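Side-chain contacts in uncharacterized protein conserved in bacteria (Cupriavidus necator, PDB 5DMH), which catalyses the ATP-dependent phosphorylation of 3-oxo-tetronate to 3-oxo-tetronate 4-phosphate in carbohydrate metabolism, as a member of the four-carbon acid sugar kinase family: residues 166-169 with 170-173; 297-300 with 301-304. All blocks are in the same frame, centred on the assembly; numbering follows the deposited sequence.

Interaction 1: 166-169 with 170-173; sequences DALL and NESG
Leu-168 and Leu-169 are joined to Glu-171 and Ser-172 by two overlapping beta turns, where the chain leaves the outermost strand, 167-168, of a small antiparallel sheet. Glu-171 N donates to Leu-168 O at 2.9 Å, and one residue on, Ser-172 N reaches Leu-169 O at 3.2 Å from well above the carbonyl plane. Ser-172 OG donates to Leu-169 O at 2.6 Å, from the same face of its plane as Ser-172 N, so two bonds grip this oxygen. A chi1 of 74° sets the hydroxyl between the backbone N and the carbonyl carbon, folded back over the turn. OG also bonds to Met-174 N, and a short polar side chain suits a place where it must both give and take. Gly-173 follows with a positive phi, which suits glycine.

The side chain of Asn-170 runs alongside Leu-168, pointing the same way, with OD1 at 3.3 Å from Leu-168 CB. Leu-169, an apolar residue in a buried place, packs against Thr-119 and Met-182, while Leu-168 and Glu-171 cross at the surface. Glu-171 has CG beside its backbone N and then runs straight (chi2 -177°), bringing OE2 within 3.7 Å of Leu-168 CD1. A water bridges the pair, donating to Glu-171 OE2 at 2.7 Å and accepting from Leu-168 N at 2.9 Å.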
ATOM      1  N   ASP A 166      18.519   8.484  -7.177  1.00 15.85           N
ATOM      2  CA  ASP A 166      19.389   8.206  -8.311  1.00 15.33           C
ATOM      3  C   ASP A 166      19.873   6.755  -8.397  1.00 15.37           C
ATOM      4  O   ASP A 166      20.758   6.443  -9.194  1.00 21.37           O
ATOM      5  CB  ASP A 166      20.629   9.110  -8.314  1.00 20.98           C
ATOM      6  CG  ASP A 166      20.315  10.564  -8.537  1.00 24.53           C
ATOM      7  OD1 ASP A 166      19.332  10.901  -9.212  1.00 17.02           O
ATOM      8  OD2 ASP A 166      21.081  11.403  -8.033  1.00 24.93           O
ATOM      9  N   ALA A 167      19.301   5.859  -7.610  1.00 17.35           N
ATOM     10  CA  ALA A 167      19.693   4.450  -7.680  1.00 19.69           C
ATOM     11  C   ALA A 167      18.637   3.641  -8.408  1.00 13.59           C
ATOM     12  O   ALA A 167      17.447   3.875  -8.252  1.00 15.36           O
ATOM     13  CB  ALA A 167      19.902   3.877  -6.289  1.00 18.72           C
ATOM     14  N   LEU A 168      19.099   2.682  -9.192  1.00 14.11           N
ATOM     15  CA  LEU A 168      18.233   1.647  -9.749  1.00 14.57           C
ATOM     16  C   LEU A 168      17.616   0.856  -8.589  1.00 13.17           C
ATOM     17  O   LEU A 168      18.220   0.725  -7.492  1.00 17.67           O
ATOM     18  CB  LEU A 168      19.044   0.699 -10.625  1.00 13.88           C
ATOM     19  CG  LEU A 168      19.522   1.229 -11.983  1.00 18.14           C
ATOM     20  CD1 LEU A 168      20.669   0.368 -12.538  1.00 21.12           C
ATOM     21  CD2 LEU A 168      18.367   1.295 -12.923  1.00 19.03           C
ATOM     22  N   LEU A 169      16.440   0.320  -8.844  1.00 14.40           N
ATOM     23  CA  LEU A 169      15.678  -0.438  -7.857  1.00 12.89           C
ATOM     24  C   LEU A 169      16.521  -1.478  -7.153  1.00 16.75           C
ATOM     25  O   LEU A 169      16.422  -1.653  -5.926  1.00 14.30           O
ATOM     26  CB  LEU A 169      14.504  -1.138  -8.543  1.00 14.68           C
ATOM     27  CG  LEU A 169      13.584  -2.051  -7.727  1.00 14.66           C
ATOM     28  CD1 LEU A 169      12.850  -1.207  -6.688  1.00 14.88           C
ATOM     29  CD2 LEU A 169      12.575  -2.762  -8.634  1.00 17.05           C
ATOM     30  N   ASN A 170      17.346  -2.172  -7.930  1.00 15.05           N
ATOM     31  CA  ASN A 170      18.101  -3.309  -7.428  1.00 14.84           C
ATOM     32  C   ASN A 170      19.417  -2.922  -6.742  1.00 17.81           C
ATOM     33  O   ASN A 170      20.165  -3.778  -6.288  1.00 20.59           O
ATOM     34  CB  ASN A 170      18.355  -4.296  -8.562  1.00 18.46           C
ATOM     35  CG  ASN A 170      19.221  -3.699  -9.659  1.00 22.78           C
ATOM     36  OD1 ASN A 170      19.002  -2.569 -10.076  1.00 25.23           O
ATOM     37  ND2 ASN A 170      20.233  -4.427 -10.082  1.00 32.59           N
ATOM     38  N   GLU A 171      19.652  -1.627  -6.638  1.00 14.41           N
ATOM     39  CA  GLU A 171      20.746  -1.048  -5.872  1.00 14.83           C
ATOM     40  C   GLU A 171      20.204  -0.057  -4.799  1.00 18.15           C
ATOM     41  O   GLU A 171      20.962   0.769  -4.261  1.00 20.54           O
ATOM     42  CB  GLU A 171      21.686  -0.298  -6.812  1.00 19.03           C
ATOM     43  CG  GLU A 171      22.468  -1.140  -7.791  1.00 26.05           C
ATOM     44  CD  GLU A 171      23.433  -0.271  -8.626  1.00 26.25           C
ATOM     45  OE1 GLU A 171      24.546   0.018  -8.156  1.00 38.47           O
ATOM     46  OE2 GLU A 171      23.043   0.167  -9.711  1.00 28.01           O
ATOM     47  N   SER A 172      18.911  -0.152  -4.477  1.00 19.52           N
ATOM     48  CA  SER A 172      18.214   0.807  -3.619  1.00 19.03           C
ATOM     49  C   SER A 172      17.990   0.319  -2.172  1.00 22.92           C
ATOM     50  O   SER A 172      17.553   1.079  -1.294  1.00 19.17           O
ATOM     51  CB  SER A 172      16.842   1.122  -4.214  1.00 19.21           C
ATOM     52  OG  SER A 172      15.960   0.020  -4.015  1.00 17.76           O
ATOM     53  N   GLY A 173      18.287  -0.949  -1.938  1.00 21.06           N
ATOM     54  CA  GLY A 173      17.893  -1.630  -0.716  1.00 21.32           C
ATOM     55  C   GLY A 173      16.786  -2.664  -0.962  1.00 17.21           C
ATOM     56  O   GLY A 173      16.645  -3.607  -0.176  1.00 18.16           O
TER
HETATM   57  O   HOH W   1      22.014   2.623  -9.455  1.00 18.84           O

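Interaction 2: 297-300 with 301-304; sequences RATN and GQVA
Gln-302 folds back over the peptide of Ala-298 and Thr-299 in the first turns of helix 297-308, in the nucleotide-binding domain. The backbone bonds are those of a regular alpha-helix: Gly-301, Gln-302, Val-303 and Ala-304 each donate N-H to the carbonyl four residues earlier, as in Val-303 N to Thr-299 O at 2.9 Å.

Of the polar side chains, Gln-302 has an amide suited to serving a lysine and two carbonyls: OE1 bonds to Lys-434 NZ, and NE2 to Phe-438 O and Gly-440 O, so the buried amide is satisfied at both ends. Thr-299 offers a short hydroxyl able to give and take among Ser-294 OG, Gly-436 O and Lys-434 NZ. Asn-300 supplies an N-H pair for two carbonyls, Ser-296 O and Ser-348 O.

The van der Waals contacts fall largely on the backbone. The bend in Gln-302 (chi2 147°) brings CD to 3.2 Å from Ala-298 O and OE1 to 3.3 Å from Thr-299 CA. Val-303 CG2 lies 3.3 Å from Thr-299 O and 4.4 Å from Thr-299 CG2; its branched apolar side chain suits neighbours Leu-343, Tyr-345 and Phe-444.

Gln-302 OE1 and Ala-298 O, 3.3 Å apart, are two acceptors that do not bond. Lys-434, if protonated, as is likely, probably offsets this approach and helps to fix both Gln-302 and Thr-299.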
ATOM      1  N   ARG A 297      15.251  -0.017   5.408  1.00 11.94           N
ATOM      2  CA  ARG A 297      16.182   0.950   5.908  1.00 13.84           C
ATOM      3  C   ARG A 297      15.481   2.083   6.619  1.00 15.76           C
ATOM      4  O   ARG A 297      15.919   2.502   7.689  1.00 16.24           O
ATOM      5  CB  ARG A 297      17.011   1.502   4.758  1.00 20.48           C
ATOM      6  CG  ARG A 297      18.108   0.568   4.325  1.00 32.44           C
ATOM      7  CD  ARG A 297      18.956   1.241   3.255  1.00 50.51           C
ATOM      8  NE  ARG A 297      19.547   0.267   2.345  1.00 55.83           N
ATOM      9  CZ  ARG A 297      20.172   0.584   1.220  1.00 52.15           C
ATOM     10  NH1 ARG A 297      20.278   1.856   0.858  1.00 45.92           N
ATOM     11  NH2 ARG A 297      20.682  -0.372   0.450  1.00 60.16           N
ATOM     12  N   ALA A 298      14.383   2.557   6.047  1.00 14.42           N
ATOM     13  CA  ALA A 298      13.611   3.631   6.667  1.00 18.58           C
ATOM     14  C   ALA A 298      13.099   3.198   8.053  1.00 13.64           C
ATOM     15  O   ALA A 298      13.245   3.921   9.040  1.00 15.20           O
ATOM     16  CB  ALA A 298      12.452   4.001   5.791  1.00 16.54           C
ATOM     17  N   THR A 299      12.557   1.992   8.134  1.00 13.74           N
ATOM     18  CA  THR A 299      12.032   1.497   9.402  1.00 14.40           C
ATOM     19  C   THR A 299      13.177   1.241  10.395  1.00 13.94           C
ATOM     20  O   THR A 299      13.021   1.527  11.588  1.00 15.57           O
ATOM     21  CB  THR A 299      11.151   0.238   9.249  1.00 14.38           C
ATOM     22  OG1 THR A 299      10.086   0.497   8.333  1.00 15.52           O
ATOM     23  CG2 THR A 299      10.547  -0.137  10.559  1.00 11.15           C
ATOM     24  N   ASN A 300      14.320   0.728   9.926  1.00 14.42           N
ATOM     25  CA  ASN A 300      15.489   0.587  10.808  1.00 12.62           C
ATOM     26  C   ASN A 300      15.878   1.931  11.399  1.00 16.69           C
ATOM     27  O   ASN A 300      16.168   2.046  12.618  1.00 17.74           O
ATOM     28  CB  ASN A 300      16.659  -0.141  10.121  1.00 14.20           C
ATOM     29  CG  ASN A 300      16.548  -1.666  10.233  1.00 17.98           C
ATOM     30  OD1 ASN A 300      16.979  -2.263  11.217  1.00 18.97           O
ATOM     31  ND2 ASN A 300      15.976  -2.296   9.221  1.00 18.09           N
ATOM     32  N   GLY A 301      15.879   2.958  10.556  1.00 15.25           N
ATOM     33  CA  GLY A 301      16.226   4.283  10.998  1.00 16.86           C
ATOM     34  C   GLY A 301      15.221   4.866  11.975  1.00 17.46           C
ATOM     35  O   GLY A 301      15.598   5.583  12.913  1.00 16.40           O
ATOM     36  N   GLN A 302      13.948   4.519  11.791  1.00 18.39           N
ATOM     37  CA  GLN A 302      12.870   4.990  12.683  1.00 17.02           C
ATOM     38  C   GLN A 302      12.942   4.344  14.056  1.00 16.77           C
ATOM     39  O   GLN A 302      12.729   5.008  15.067  1.00 15.54           O
ATOM     40  CB  GLN A 302      11.490   4.770  12.034  1.00 16.27           C
ATOM     41  CG  GLN A 302      11.233   5.778  10.911  1.00 14.65           C
ATOM     42  CD  GLN A 302      10.404   5.266   9.754  1.00 14.92           C
ATOM     43  OE1 GLN A 302      10.000   4.098   9.694  1.00 16.63           O
ATOM     44  NE2 GLN A 302      10.203   6.148   8.769  1.00 14.82           N
ATOM     45  N   VAL A 303      13.278   3.061  14.076  1.00 15.54           N
ATOM     46  CA  VAL A 303      13.495   2.320  15.319  1.00 16.23           C
ATOM     47  C   VAL A 303      14.724   2.874  16.057  1.00 19.49           C
ATOM     48  O   VAL A 303      14.701   3.115  17.271  1.00 17.36           O
ATOM     49  CB  VAL A 303      13.668   0.822  14.993  1.00 15.87           C
ATOM     50  CG1 VAL A 303      14.258   0.060  16.166  1.00 23.91           C
ATOM     51  CG2 VAL A 303      12.331   0.206  14.517  1.00 16.64           C
ATOM     52  N   ALA A 304      15.802   3.118  15.319  1.00 19.38           N
ATOM     53  CA  ALA A 304      17.031   3.636  15.948  1.00 18.88           C
ATOM     54  C   ALA A 304      16.787   5.004  16.586  1.00 19.79           C
ATOM     55  O   ALA A 304      17.302   5.315  17.663  1.00 23.33           O
ATOM     56  CB  ALA A 304      18.123   3.705  14.935  1.00 20.91           C
TER

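Interactions 1 and 2 belong to different domains, sugar-binding and nucleotide-binding, and their centres lie 18 Å apart, yet they touch. The long arm of Arg-297 spans the interval: its NH2 packs 3.3 Å from Gly-173 CA and its NH1 3.6 Å from Ser-172 O, so the end of the turn in 166-173 meets the start of the helix in 297-304. Only interaction 2 of the two lies next to the bound ADP, the side chain of Thr-299 being about 5 Å from it; Gly-173 stands about 11 Å off, and about 8 Å from the side chain of His-177, an inferred ATP-binding residue of the sugar-binding domain.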